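Local coordinates for protein tRNA uridine(34) acetyltransferase (Methanocaldococcus infernus, PDB 6IA8) that forms 5-carboxymethyluridine at the wobble position 34 of tRNAs from acetyl-CoA, by a radical S-adenosylmethionine mechanism with a [4Fe-4S] cluster, at residues Phe271-Ile274 with Asp279-Pro282; Glu273-Pro278 with Ile325-Val330; Lys488-Thr493 with Leu505-Val510. All coordinates share one frame; numbering follows the deposited sequence.

Contact 1: residues Phe271-Ile274 with Asp279-Pro282; sequences FKEI and DFMP
F280 reaches back against the last turns of helix 264-276, meeting E273 and I274 in two different ways. Its CB rests 3.5 Å from the carbonyl O of I274, while the far rim of the ring turns toward the acid, bringing CE2 within 3.6 Å of E273 OE2. The oxygen lies near the ring plane, and carboxylate and ring are tilted 64° against each other. E273 gets there because CG is anti to the backbone N (chi1 -170°) and the chain beyond stays extended; the same OE2 also takes a weak hydrogen bond from N277. On one face of the ring, D279 CB sits over the centre, and Y253 and I238 add apolar neighbours, so a large aromatic suits this buried place.

M281 contributes mainly its backbone. Its N donates to I274 O at 2.9 Å, bent to 143° at the hydrogen but in the carbonyl plane. Four residues after I274 stands P278, which has no N-H to offer this carbonyl; the N-H of M281 serves it instead. Its SD comes alongside the same oxygen, 3.8 Å away.

P282 lies in the loop that leads to strand 284-287 of the parallel radical SAM sheet. Its CD presses on I274 CG2 at 3.4 Å, closer than usual for two carbons, the side chains crossing at about a right angle. The carbonyl of buried I274 is thus satisfied by one amide within apolar surroundings, and the ring edge, slightly positive, probably favours the nearby carboxylate.

Contact 2: residues Glu273-Pro278 with Ile325-Val330; sequences EIFTNP and IMPKWV. With SO4 (sulfate ion), chain B.
F275 pushes its ring into the bend formed by I325-V330. Both segments belong to the radical SAM domain, a partial TIM-barrel fold in which helices return to a parallel sheet: one comes from the C-terminal part of helix 264-276, the other links helix 312-325 to 331-332, an edge strand of that sheet. The tight part is wholly apolar. P327 lays CD over one face of the phenyl ring in a CH-pi contact, 3.9 Å from the centroid and 27° off the ring normal. M326 CG is close to the far end of the ring, 3.6 Å from F275 CE2, and V330 CG2 meets F275 CE1 at 3.8 Å. With chi1 at -59°, CG of F275 stands anti to its own carbonyl carbon and beside the backbone N, which carries the ring toward this bend. A serine here would remove the ring, and is likely to leave P327 CD without its pi partner and a gap beside M326 and V330.

Packing slackens at the margins. I325 CD1 only approaches the ring edge, 4.2 Å from F275 CD2, and the indole of W329 comes edge-on to F275 O, with CZ2 4.0 Å away. W329 is otherwise engaged: P327 CB lies over one of its faces, so the proline serves two aromatic rings, and W329 also stacks with Y399. In the type I turn from P327 to V330, K328 takes no part in the packing on F275, and its side chain is poorly ordered. There a sulfate, probably from the crystallisation liquor, accepts a nearly straight hydrogen bond, from K328 N to its O2 at 2.9 Å.

Contact 3: residues Lys488-Thr493 with Leu505-Val510; sequences KKILVT and LGYKRV. With SO4 (sulfate ion), chain G.
Y507 and V510 make the apolar contacts with strand 489-492, one on each side of it. The side chains of Y507 and V492 cross at about a right angle, Y507 CE2 lying 3.6 Å from V492 CG2. I490 CG2 is 3.7 Å from the same CE2 and closer still, 3.5 Å, to Y507 OH. That I490 methyl sits between its own backbone N and carbonyl carbon, since CG1 takes the place anti to N (chi1 -179°). L491 points the other way and sets CD2 against V510 CB at 4.0 Å. Beta-branched I490, V492 and V510 suit strands, because an extended backbone tolerates branching at CB well.

No hydrogen bond joins the segments: in the mixed sheet of this GNAT acetyltransferase domain, strand 513-517 lies between 489-492 and edge strand 508-510. The Y507 hydroxyl is hydrogen-bonded to E478 OE2.

Backbone geometry delivers the tyrosine. Helix 499-504, which carries Y502, probably an acetyl-CoA-binding residue, ends in a Schellman motif with G506 as C-prime residue; at its positive phi, a CB would jam against the carbonyl O of L505.

Outside, R509 N donates to O1 of a sulfate, probably from the crystallisation liquor, at 2.9 Å, and R503 NE binds this ion too.

In the fold
Contacts 1 and 2 are neighbours, their centres about 5 Å apart. They share E273, I274 and helix 264-276: contact 1 closes first, through the short loop to strand 284-287, and contact 2 joins the same part of the helix to the later approach to strand 331-332. They touch directly where M281 meets W329. Contact 3 follows along the chain, its centre about 29 Å from that of contact 1 and about 28 Å from that of contact 2, in the mixed sheet of the acetyltransferase domain. The W329 carbonyl is hydrogen-bonded to R424 of that domain, so the radical SAM contacts lie beside the part that probably binds acetyl-CoA, consistent with two chemistries working together on one tRNA.

Contact 1: residues Phe271-Ile274 with Asp279-Pro282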
ATOM      1  N   PHE A 271      16.404  -7.482  -1.436  1.00 27.97           N
ATOM      2  CA  PHE A 271      15.907  -6.228  -0.877  1.00 32.64           C
ATOM      3  C   PHE A 271      16.737  -5.032  -1.328  1.00 33.46           C
ATOM      4  O   PHE A 271      16.184  -3.947  -1.600  1.00 30.82           O
ATOM      5  CB  PHE A 271      15.835  -6.334   0.641  1.00 31.06           C
ATOM      6  CG  PHE A 271      14.665  -7.193   1.098  1.00 29.48           C
ATOM      7  CD1 PHE A 271      13.366  -6.718   1.032  1.00 30.57           C
ATOM      8  CD2 PHE A 271      14.883  -8.473   1.569  1.00 36.91           C
ATOM      9  CE1 PHE A 271      12.303  -7.516   1.422  1.00 35.86           C
ATOM     10  CE2 PHE A 271      13.826  -9.292   1.948  1.00 34.67           C
ATOM     11  CZ  PHE A 271      12.538  -8.814   1.888  1.00 41.39           C
ATOM     12  N   LYS A 272      18.062  -5.182  -1.364  1.00 29.27           N
ATOM     13  CA  LYS A 272      18.888  -4.081  -1.845  1.00 33.35           C
ATOM     14  C   LYS A 272      18.492  -3.723  -3.276  1.00 31.72           C
ATOM     15  O   LYS A 272      18.342  -2.541  -3.632  1.00 32.13           O
ATOM     16  CB  LYS A 272      20.376  -4.450  -1.743  1.00 34.89           C
ATOM     17  CG  LYS A 272      21.316  -3.382  -2.236  1.00 41.35           C
ATOM     18  CD  LYS A 272      22.772  -3.729  -1.917  1.00 46.70           C
ATOM     19  CE  LYS A 272      23.748  -2.730  -2.548  1.00 55.67           C
ATOM     20  NZ  LYS A 272      25.166  -3.076  -2.257  1.00 59.91           N
ATOM     21  N   GLU A 273      18.291  -4.750  -4.106  1.00 32.73           N
ATOM     22  CA  GLU A 273      18.002  -4.517  -5.507  1.00 30.72           C
ATOM     23  C   GLU A 273      16.658  -3.835  -5.677  1.00 30.52           C
ATOM     24  O   GLU A 273      16.529  -2.943  -6.514  1.00 31.30           O
ATOM     25  CB  GLU A 273      18.042  -5.827  -6.288  1.00 35.61           C
ATOM     26  CG  GLU A 273      17.978  -5.639  -7.782  1.00 47.55           C
ATOM     27  CD  GLU A 273      18.209  -6.932  -8.538  1.00 53.54           C
ATOM     28  OE1 GLU A 273      18.799  -7.868  -7.944  1.00 47.67           O
ATOM     29  OE2 GLU A 273      17.784  -7.004  -9.705  1.00 55.05           O
ATOM     30  N   ILE A 274      15.652  -4.224  -4.884  1.00 29.35           N
ATOM     31  CA  ILE A 274      14.308  -3.669  -5.015  1.00 31.49           C
ATOM     32  C   ILE A 274      14.289  -2.177  -4.716  1.00 28.66           C
ATOM     33  O   ILE A 274      13.413  -1.448  -5.219  1.00 28.50           O
ATOM     34  CB  ILE A 274      13.348  -4.456  -4.091  1.00 32.78           C
ATOM     35  CG1 ILE A 274      13.021  -5.816  -4.758  1.00 34.93           C
ATOM     36  CG2 ILE A 274      12.115  -3.677  -3.801  1.00 51.85           C
ATOM     37  CD1 ILE A 274      12.324  -6.806  -3.852  1.00 66.06           C
ATOM     38  N   ASP A 279      13.998  -0.645 -12.057  1.00 32.95           N
ATOM     39  CA  ASP A 279      12.967  -1.578 -12.483  1.00 30.23           C
ATOM     40  C   ASP A 279      11.962  -1.863 -11.382  1.00 28.32           C
ATOM     41  O   ASP A 279      10.841  -2.295 -11.680  1.00 30.06           O
ATOM     42  CB  ASP A 279      13.621  -2.890 -12.925  1.00 31.50           C
ATOM     43  CG  ASP A 279      14.242  -2.805 -14.313  1.00 43.01           C
ATOM     44  OD1 ASP A 279      14.080  -1.808 -15.025  1.00 39.79           O
ATOM     45  OD2 ASP A 279      14.907  -3.761 -14.698  1.00 42.34           O
ATOM     46  N   PHE A 280      12.329  -1.643 -10.120  1.00 25.46           N
ATOM     47  CA  PHE A 280      11.434  -1.961  -9.017  1.00 28.36           C
ATOM     48  C   PHE A 280      10.972  -0.701  -8.303  1.00 31.40           C
ATOM     49  O   PHE A 280       9.995  -0.046  -8.740  1.00 27.59           O
ATOM     50  CB  PHE A 280      12.148  -2.947  -8.088  1.00 27.61           C
ATOM     51  CG  PHE A 280      12.607  -4.207  -8.796  1.00 32.81           C
ATOM     52  CD1 PHE A 280      11.690  -5.111  -9.290  1.00 31.46           C
ATOM     53  CD2 PHE A 280      13.953  -4.467  -8.985  1.00 32.90           C
ATOM     54  CE1 PHE A 280      12.124  -6.297  -9.977  1.00 29.07           C
ATOM     55  CE2 PHE A 280      14.400  -5.643  -9.652  1.00 33.58           C
ATOM     56  CZ  PHE A 280      13.451  -6.559 -10.135  1.00 37.59           C
ATOM     57  N   MET A 281      11.620  -0.333  -7.208  1.00 27.12           N
ATOM     58  CA  MET A 281      11.265   0.861  -6.449  1.00 25.02           C
ATOM     59  C   MET A 281       9.770   0.918  -6.088  1.00 29.58           C
ATOM     60  O   MET A 281       9.085   1.901  -6.380  1.00 28.78           O
ATOM     61  CB  MET A 281      11.688   2.100  -7.215  1.00 30.30           C
ATOM     62  CG  MET A 281      12.994   1.978  -7.902  1.00 27.45           C
ATOM     63  SD  MET A 281      14.464   1.858  -6.821  1.00 32.33           S
ATOM     64  CE  MET A 281      14.854   3.589  -6.518  1.00 31.33           C
ATOM     65  N   PRO A 282       9.262  -0.091  -5.397  1.00 28.53           N
ATOM     66  CA  PRO A 282       7.863  -0.048  -4.958  1.00 24.67           C
ATOM     67  C   PRO A 282       7.656   1.020  -3.903  1.00 27.02           C
ATOM     68  O   PRO A 282       8.588   1.393  -3.189  1.00 28.06           O
ATOM     69  CB  PRO A 282       7.632  -1.435  -4.351  1.00 31.01           C
ATOM     70  CG  PRO A 282       8.998  -1.832  -3.808  1.00 35.65           C
ATOM     71  CD  PRO A 282       9.987  -1.263  -4.863  1.00 31.64           C
TER

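Contact 2: residues Glu273-Pro278 with Ile325-Val330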
ATOM      1  N   GLU A 273      18.291  -4.750  -4.106  1.00 32.73           N
ATOM      2  CA  GLU A 273      18.002  -4.517  -5.507  1.00 30.72           C
ATOM      3  C   GLU A 273      16.658  -3.835  -5.677  1.00 30.52           C
ATOM      4  O   GLU A 273      16.529  -2.943  -6.514  1.00 31.30           O
ATOM      5  CB  GLU A 273      18.042  -5.827  -6.288  1.00 35.61           C
ATOM      6  CG  GLU A 273      17.978  -5.639  -7.782  1.00 47.55           C
ATOM      7  CD  GLU A 273      18.209  -6.932  -8.538  1.00 53.54           C
ATOM      8  OE1 GLU A 273      18.799  -7.868  -7.944  1.00 47.67           O
ATOM      9  OE2 GLU A 273      17.784  -7.004  -9.705  1.00 55.05           O
ATOM     10  N   ILE A 274      15.652  -4.224  -4.884  1.00 29.35           N
ATOM     11  CA  ILE A 274      14.308  -3.669  -5.015  1.00 31.49           C
ATOM     12  C   ILE A 274      14.289  -2.177  -4.716  1.00 28.66           C
ATOM     13  O   ILE A 274      13.413  -1.448  -5.219  1.00 28.50           O
ATOM     14  CB  ILE A 274      13.348  -4.456  -4.091  1.00 32.78           C
ATOM     15  CG1 ILE A 274      13.021  -5.816  -4.758  1.00 34.93           C
ATOM     16  CG2 ILE A 274      12.115  -3.677  -3.801  1.00 51.85           C
ATOM     17  CD1 ILE A 274      12.324  -6.806  -3.852  1.00 66.06           C
ATOM     18  N   PHE A 275      15.230  -1.699  -3.897  1.00 29.25           N
ATOM     19  CA  PHE A 275      15.254  -0.285  -3.517  1.00 30.35           C
ATOM     20  C   PHE A 275      16.303   0.545  -4.253  1.00 29.61           C
ATOM     21  O   PHE A 275      16.389   1.772  -4.012  1.00 28.50           O
ATOM     22  CB  PHE A 275      15.479  -0.155  -2.007  1.00 32.52           C
ATOM     23  CG  PHE A 275      14.421  -0.850  -1.182  1.00 30.22           C
ATOM     24  CD1 PHE A 275      13.083  -0.715  -1.509  1.00 36.08           C
ATOM     25  CD2 PHE A 275      14.775  -1.665  -0.118  1.00 33.54           C
ATOM     26  CE1 PHE A 275      12.104  -1.394  -0.778  1.00 43.62           C
ATOM     27  CE2 PHE A 275      13.813  -2.297   0.627  1.00 48.67           C
ATOM     28  CZ  PHE A 275      12.488  -2.170   0.289  1.00 36.13           C
ATOM     29  N   THR A 276      17.119  -0.084  -5.124  1.00 29.10           N
ATOM     30  CA  THR A 276      18.208   0.616  -5.806  1.00 26.94           C
ATOM     31  C   THR A 276      18.297   0.279  -7.296  1.00 30.13           C
ATOM     32  O   THR A 276      19.221   0.744  -7.975  1.00 31.05           O
ATOM     33  CB  THR A 276      19.588   0.344  -5.160  1.00 32.26           C
ATOM     34  OG1 THR A 276      19.923  -1.057  -5.229  1.00 31.21           O
ATOM     35  CG2 THR A 276      19.635   0.796  -3.713  1.00 32.32           C
ATOM     36  N   ASN A 277      17.367  -0.508  -7.823  1.00 31.02           N
ATOM     37  CA  ASN A 277      17.266  -0.811  -9.248  1.00 26.77           C
ATOM     38  C   ASN A 277      15.965  -0.211  -9.760  1.00 25.98           C
ATOM     39  O   ASN A 277      14.892  -0.506  -9.200  1.00 30.47           O
ATOM     40  CB  ASN A 277      17.283  -2.318  -9.446  1.00 34.44           C
ATOM     41  CG  ASN A 277      17.148  -2.730 -10.889  1.00 41.90           C
ATOM     42  OD1 ASN A 277      16.575  -2.013 -11.715  1.00 28.58           O
ATOM     43  ND2 ASN A 277      17.650  -3.929 -11.196  1.00 38.37           N
ATOM     44  N   PRO A 278      16.005   0.708 -10.734  1.00 27.82           N
ATOM     45  CA  PRO A 278      14.780   1.466 -11.082  1.00 28.10           C
ATOM     46  C   PRO A 278      13.686   0.597 -11.707  1.00 28.59           C
ATOM     47  O   PRO A 278      12.543   1.042 -11.859  1.00 29.91           O
ATOM     48  CB  PRO A 278      15.280   2.517 -12.082  1.00 29.07           C
ATOM     49  CG  PRO A 278      16.471   1.865 -12.698  1.00 32.87           C
ATOM     50  CD  PRO A 278      17.153   1.105 -11.565  1.00 34.41           C
ATOM     51  N   ILE A 325      17.910  -0.915   5.433  1.00 32.91           N
ATOM     52  CA  ILE A 325      18.229  -0.259   4.164  1.00 39.38           C
ATOM     53  C   ILE A 325      17.005   0.310   3.472  1.00 34.27           C
ATOM     54  O   ILE A 325      17.145   0.861   2.383  1.00 37.22           O
ATOM     55  CB  ILE A 325      18.976  -1.197   3.192  1.00 37.20           C
ATOM     56  CG1 ILE A 325      18.043  -2.352   2.757  1.00 31.77           C
ATOM     57  CG2 ILE A 325      20.270  -1.670   3.840  1.00 45.10           C
ATOM     58  CD1 ILE A 325      18.471  -3.027   1.445  1.00 39.43           C
ATOM     59  N   MET A 326      15.812   0.185   4.043  1.00 29.61           N
ATOM     60  CA  MET A 326      14.612   0.696   3.371  1.00 30.17           C
ATOM     61  C   MET A 326      14.693   2.211   3.207  1.00 33.91           C
ATOM     62  O   MET A 326      14.959   2.909   4.181  1.00 31.36           O
ATOM     63  CB  MET A 326      13.355   0.358   4.168  1.00 31.37           C
ATOM     64  CG  MET A 326      12.548  -0.745   3.609  1.00 50.96           C
ATOM     65  SD  MET A 326      11.248  -1.198   4.758  1.00 46.58           S
ATOM     66  CE  MET A 326      11.237  -2.989   4.429  1.00 46.59           C
ATOM     67  N   PRO A 327      14.471   2.754   2.017  1.00 33.70           N
ATOM     68  CA  PRO A 327      14.477   4.217   1.864  1.00 29.98           C
ATOM     69  C   PRO A 327      13.345   4.877   2.635  1.00 33.98           C
ATOM     70  O   PRO A 327      12.380   4.257   3.077  1.00 32.34           O
ATOM     71  CB  PRO A 327      14.317   4.432   0.352  1.00 29.21           C
ATOM     72  CG  PRO A 327      14.827   3.112  -0.259  1.00 38.37           C
ATOM     73  CD  PRO A 327      14.461   2.045   0.730  1.00 38.49           C
ATOM     74  N   LYS A 328      13.471   6.190   2.768  1.00 26.97           N
ATOM     75  CA  LYS A 328      12.487   6.970   3.499  1.00 29.64           C
ATOM     76  C   LYS A 328      11.140   6.969   2.808  1.00 27.13           C
ATOM     77  O   LYS A 328      10.140   7.318   3.440  1.00 28.45           O
ATOM     78  CB  LYS A 328      12.967   8.417   3.654  1.00 38.01           C
ATOM     79  CG  LYS A 328      14.241   8.569   4.480  1.00 51.14           C
ATOM     80  CD  LYS A 328      14.706  10.036   4.512  1.00108.20           C
ATOM     81  CE  LYS A 328      15.985  10.206   5.319  1.00136.05           C
ATOM     82  NZ  LYS A 328      16.260  11.638   5.631  1.00126.02           N
ATOM     83  N   TRP A 329      11.110   6.689   1.508  1.00 23.91           N
ATOM     84  CA  TRP A 329       9.885   6.759   0.722  1.00 25.47           C
ATOM     85  C   TRP A 329       9.146   5.437   0.656  1.00 31.89           C
ATOM     86  O   TRP A 329       8.123   5.361  -0.040  1.00 29.51           O
ATOM     87  CB  TRP A 329      10.168   7.239  -0.702  1.00 29.47           C
ATOM     88  CG  TRP A 329      11.432   6.714  -1.331  1.00 24.60           C
ATOM     89  CD1 TRP A 329      12.672   7.305  -1.300  1.00 27.56           C
ATOM     90  CD2 TRP A 329      11.577   5.535  -2.124  1.00 24.78           C
ATOM     91  NE1 TRP A 329      13.581   6.563  -2.038  1.00 26.60           N
ATOM     92  CE2 TRP A 329      12.944   5.458  -2.530  1.00 28.03           C
ATOM     93  CE3 TRP A 329      10.719   4.511  -2.477  1.00 29.00           C
ATOM     94  CZ2 TRP A 329      13.446   4.399  -3.278  1.00 28.77           C
ATOM     95  CZ3 TRP A 329      11.226   3.453  -3.249  1.00 28.35           C
ATOM     96  CH2 TRP A 329      12.567   3.422  -3.650  1.00 28.96           C
ATOM     97  N   VAL A 330       9.607   4.413   1.393  1.00 32.75           N
ATOM     98  CA  VAL A 330       8.983   3.092   1.375  1.00 24.38           C
ATOM     99  C   VAL A 330       8.133   2.930   2.614  1.00 29.53           C
ATOM    100  O   VAL A 330       8.566   3.248   3.735  1.00 30.09           O
ATOM    101  CB  VAL A 330      10.023   1.962   1.283  1.00 31.09           C
ATOM    102  CG1 VAL A 330       9.353   0.618   1.392  1.00 35.39           C
ATOM    103  CG2 VAL A 330      10.771   2.041  -0.068  1.00 42.70           C
TER
HETATM  104  S   SO4 B 601      16.923   7.240   1.510  1.00 59.95           S
HETATM  105  O1  SO4 B 601      17.546   8.548   1.725  1.00 89.26           O
HETATM  106  O2  SO4 B 601      15.512   7.441   1.184  1.00 61.84           O
HETATM  107  O3  SO4 B 601      17.001   6.463   2.712  1.00104.01           O
HETATM  108  O4  SO4 B 601      17.627   6.512   0.459  1.00 56.78           O

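Contact 3: residues Lys488-Thr493 with Leu505-Val510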
ATOM      1  N   LYS A 488       1.908  21.142 -17.923  1.00 37.63           N
ATOM      2  CA  LYS A 488       0.751  22.021 -18.048  1.00 56.40           C
ATOM      3  C   LYS A 488      -0.489  21.495 -17.325  1.00 48.60           C
ATOM      4  O   LYS A 488      -1.467  22.236 -17.173  1.00 42.93           O
ATOM      5  CB  LYS A 488       0.426  22.245 -19.534  1.00 56.87           C
ATOM      6  CG  LYS A 488       1.552  22.911 -20.329  1.00 63.43           C
ATOM      7  CD  LYS A 488       2.015  24.227 -19.698  1.00 94.42           C
ATOM      8  CE  LYS A 488       0.892  25.254 -19.608  1.00124.58           C
ATOM      9  NZ  LYS A 488       1.341  26.521 -18.954  1.00114.44           N
ATOM     10  N   LYS A 489      -0.497  20.238 -16.895  1.00 40.08           N
ATOM     11  CA  LYS A 489      -1.617  19.742 -16.115  1.00 41.91           C
ATOM     12  C   LYS A 489      -1.098  18.713 -15.127  1.00 42.80           C
ATOM     13  O   LYS A 489      -0.070  18.055 -15.349  1.00 35.08           O
ATOM     14  CB  LYS A 489      -2.730  19.146 -16.989  1.00 51.09           C
ATOM     15  CG  LYS A 489      -2.414  17.834 -17.655  1.00 74.95           C
ATOM     16  CD  LYS A 489      -3.626  17.366 -18.466  1.00 79.97           C
ATOM     17  CE  LYS A 489      -3.299  16.191 -19.364  1.00 98.10           C
ATOM     18  NZ  LYS A 489      -4.400  15.913 -20.328  1.00133.29           N
ATOM     19  N   ILE A 490      -1.811  18.621 -14.016  1.00 36.28           N
ATOM     20  CA  ILE A 490      -1.463  17.739 -12.919  1.00 32.30           C
ATOM     21  C   ILE A 490      -2.696  16.897 -12.634  1.00 34.76           C
ATOM     22  O   ILE A 490      -3.816  17.422 -12.618  1.00 34.85           O
ATOM     23  CB  ILE A 490      -0.984  18.556 -11.702  1.00 43.61           C
ATOM     24  CG1 ILE A 490      -0.599  17.652 -10.550  1.00 44.95           C
ATOM     25  CG2 ILE A 490      -2.013  19.570 -11.257  1.00 42.70           C
ATOM     26  CD1 ILE A 490       0.378  18.350  -9.585  1.00 48.13           C
ATOM     27  N   LEU A 491      -2.503  15.585 -12.515  1.00 32.57           N
ATOM     28  CA  LEU A 491      -3.595  14.648 -12.279  1.00 32.05           C
ATOM     29  C   LEU A 491      -3.385  13.933 -10.955  1.00 31.08           C
ATOM     30  O   LEU A 491      -2.310  13.378 -10.716  1.00 32.86           O
ATOM     31  CB  LEU A 491      -3.676  13.611 -13.400  1.00 33.04           C
ATOM     32  CG  LEU A 491      -4.083  14.085 -14.785  1.00 44.76           C
ATOM     33  CD1 LEU A 491      -3.997  12.896 -15.759  1.00 53.79           C
ATOM     34  CD2 LEU A 491      -5.452  14.685 -14.773  1.00 43.78           C
ATOM     35  N   VAL A 492      -4.433  13.877 -10.132  1.00 30.11           N
ATOM     36  CA  VAL A 492      -4.376  13.255  -8.817  1.00 29.52           C
ATOM     37  C   VAL A 492      -5.115  11.926  -8.881  1.00 37.30           C
ATOM     38  O   VAL A 492      -6.256  11.868  -9.358  1.00 30.30           O
ATOM     39  CB  VAL A 492      -4.995  14.161  -7.744  1.00 32.81           C
ATOM     40  CG1 VAL A 492      -4.909  13.491  -6.397  1.00 37.05           C
ATOM     41  CG2 VAL A 492      -4.320  15.513  -7.758  1.00 38.17           C
ATOM     42  N   THR A 493      -4.451  10.862  -8.432  1.00 34.00           N
ATOM     43  CA  THR A 493      -5.118   9.598  -8.127  1.00 40.52           C
ATOM     44  C   THR A 493      -5.821   9.772  -6.788  1.00 37.79           C
ATOM     45  O   THR A 493      -5.173   9.933  -5.754  1.00 37.46           O
ATOM     46  CB  THR A 493      -4.121   8.444  -8.076  1.00 31.76           C
ATOM     47  OG1 THR A 493      -3.320   8.467  -9.274  1.00 34.44           O
ATOM     48  CG2 THR A 493      -4.853   7.123  -7.967  1.00 35.58           C
ATOM     49  N   LEU A 505      -9.650  22.241  -3.694  1.00 47.59           N
ATOM     50  CA  LEU A 505      -8.384  22.808  -4.142  1.00 46.66           C
ATOM     51  C   LEU A 505      -8.383  23.170  -5.625  1.00 49.21           C
ATOM     52  O   LEU A 505      -7.309  23.397  -6.193  1.00 57.01           O
ATOM     53  CB  LEU A 505      -7.242  21.825  -3.847  1.00 44.67           C
ATOM     54  CG  LEU A 505      -7.105  21.359  -2.398  1.00 44.62           C
ATOM     55  CD1 LEU A 505      -5.844  20.572  -2.219  1.00 38.54           C
ATOM     56  CD2 LEU A 505      -7.135  22.551  -1.448  1.00 57.50           C
ATOM     57  N   GLY A 506      -9.549  23.224  -6.263  1.00 45.30           N
ATOM     58  CA  GLY A 506      -9.643  23.643  -7.647  1.00 46.37           C
ATOM     59  C   GLY A 506      -9.540  22.538  -8.678  1.00 47.62           C
ATOM     60  O   GLY A 506      -9.467  22.834  -9.875  1.00 50.75           O
ATOM     61  N   TYR A 507      -9.515  21.283  -8.264  1.00 42.80           N
ATOM     62  CA  TYR A 507      -9.427  20.176  -9.199  1.00 38.61           C
ATOM     63  C   TYR A 507     -10.820  19.768  -9.660  1.00 35.80           C
ATOM     64  O   TYR A 507     -11.817  19.979  -8.965  1.00 39.40           O
ATOM     65  CB  TYR A 507      -8.712  18.986  -8.549  1.00 40.72           C
ATOM     66  CG  TYR A 507      -7.218  19.200  -8.377  1.00 40.11           C
ATOM     67  CD1 TYR A 507      -6.733  20.043  -7.396  1.00 37.59           C
ATOM     68  CD2 TYR A 507      -6.297  18.564  -9.206  1.00 36.92           C
ATOM     69  CE1 TYR A 507      -5.346  20.267  -7.244  1.00 35.44           C
ATOM     70  CE2 TYR A 507      -4.941  18.762  -9.060  1.00 39.27           C
ATOM     71  CZ  TYR A 507      -4.469  19.637  -8.094  1.00 34.10           C
ATOM     72  OH  TYR A 507      -3.117  19.866  -7.971  1.00 39.55           O
ATOM     73  N   LYS A 508     -10.870  19.159 -10.836  1.00 40.65           N
ATOM     74  CA  LYS A 508     -12.099  18.640 -11.410  1.00 44.70           C
ATOM     75  C   LYS A 508     -11.855  17.226 -11.925  1.00 37.69           C
ATOM     76  O   LYS A 508     -10.721  16.839 -12.215  1.00 39.24           O
ATOM     77  CB  LYS A 508     -12.594  19.520 -12.567  1.00 44.04           C
ATOM     78  CG  LYS A 508     -12.923  20.955 -12.192  1.00 59.36           C
ATOM     79  N   ARG A 509     -12.942  16.470 -12.092  1.00 44.44           N
ATOM     80  CA  ARG A 509     -12.818  15.124 -12.637  1.00 53.00           C
ATOM     81  C   ARG A 509     -12.277  15.184 -14.058  1.00 46.15           C
ATOM     82  O   ARG A 509     -12.790  15.910 -14.905  1.00 46.48           O
ATOM     83  CB  ARG A 509     -14.163  14.396 -12.628  1.00 53.84           C
ATOM     84  CG  ARG A 509     -14.543  13.773 -11.302  1.00117.44           C
ATOM     85  CD  ARG A 509     -13.620  12.636 -10.909  1.00136.70           C
ATOM     86  NE  ARG A 509     -13.795  11.424 -11.709  1.00124.27           N
ATOM     87  CZ  ARG A 509     -14.838  10.605 -11.616  1.00112.11           C
ATOM     88  NH1 ARG A 509     -15.825  10.873 -10.775  1.00 95.85           N
ATOM     89  NH2 ARG A 509     -14.899   9.520 -12.374  1.00115.32           N
ATOM     90  N   VAL A 510     -11.221  14.429 -14.314  1.00 42.40           N
ATOM     91  CA  VAL A 510     -10.658  14.244 -15.653  1.00 40.60           C
ATOM     92  C   VAL A 510     -10.563  12.731 -15.832  1.00 43.29           C
ATOM     93  O   VAL A 510      -9.610  12.105 -15.350  1.00 41.58           O
ATOM     94  CB  VAL A 510      -9.283  14.903 -15.810  1.00 43.34           C
ATOM     95  CG1 VAL A 510      -8.736  14.650 -17.209  1.00 54.56           C
ATOM     96  CG2 VAL A 510      -9.376  16.390 -15.531  1.00 52.94           C
TER
HETATM   97  S   SO4 G 606     -16.230  17.757 -11.029  1.00 94.50           S
HETATM   98  O1  SO4 G 606     -15.097  17.158 -10.331  1.00 94.71           O
HETATM   99  O2  SO4 G 606     -16.413  19.121 -10.543  1.00 85.22           O
HETATM  100  O3  SO4 G 606     -17.428  16.968 -10.765  1.00111.49           O
HETATM  101  O4  SO4 G 606     -15.981  17.783 -12.464  1.00 99.53           O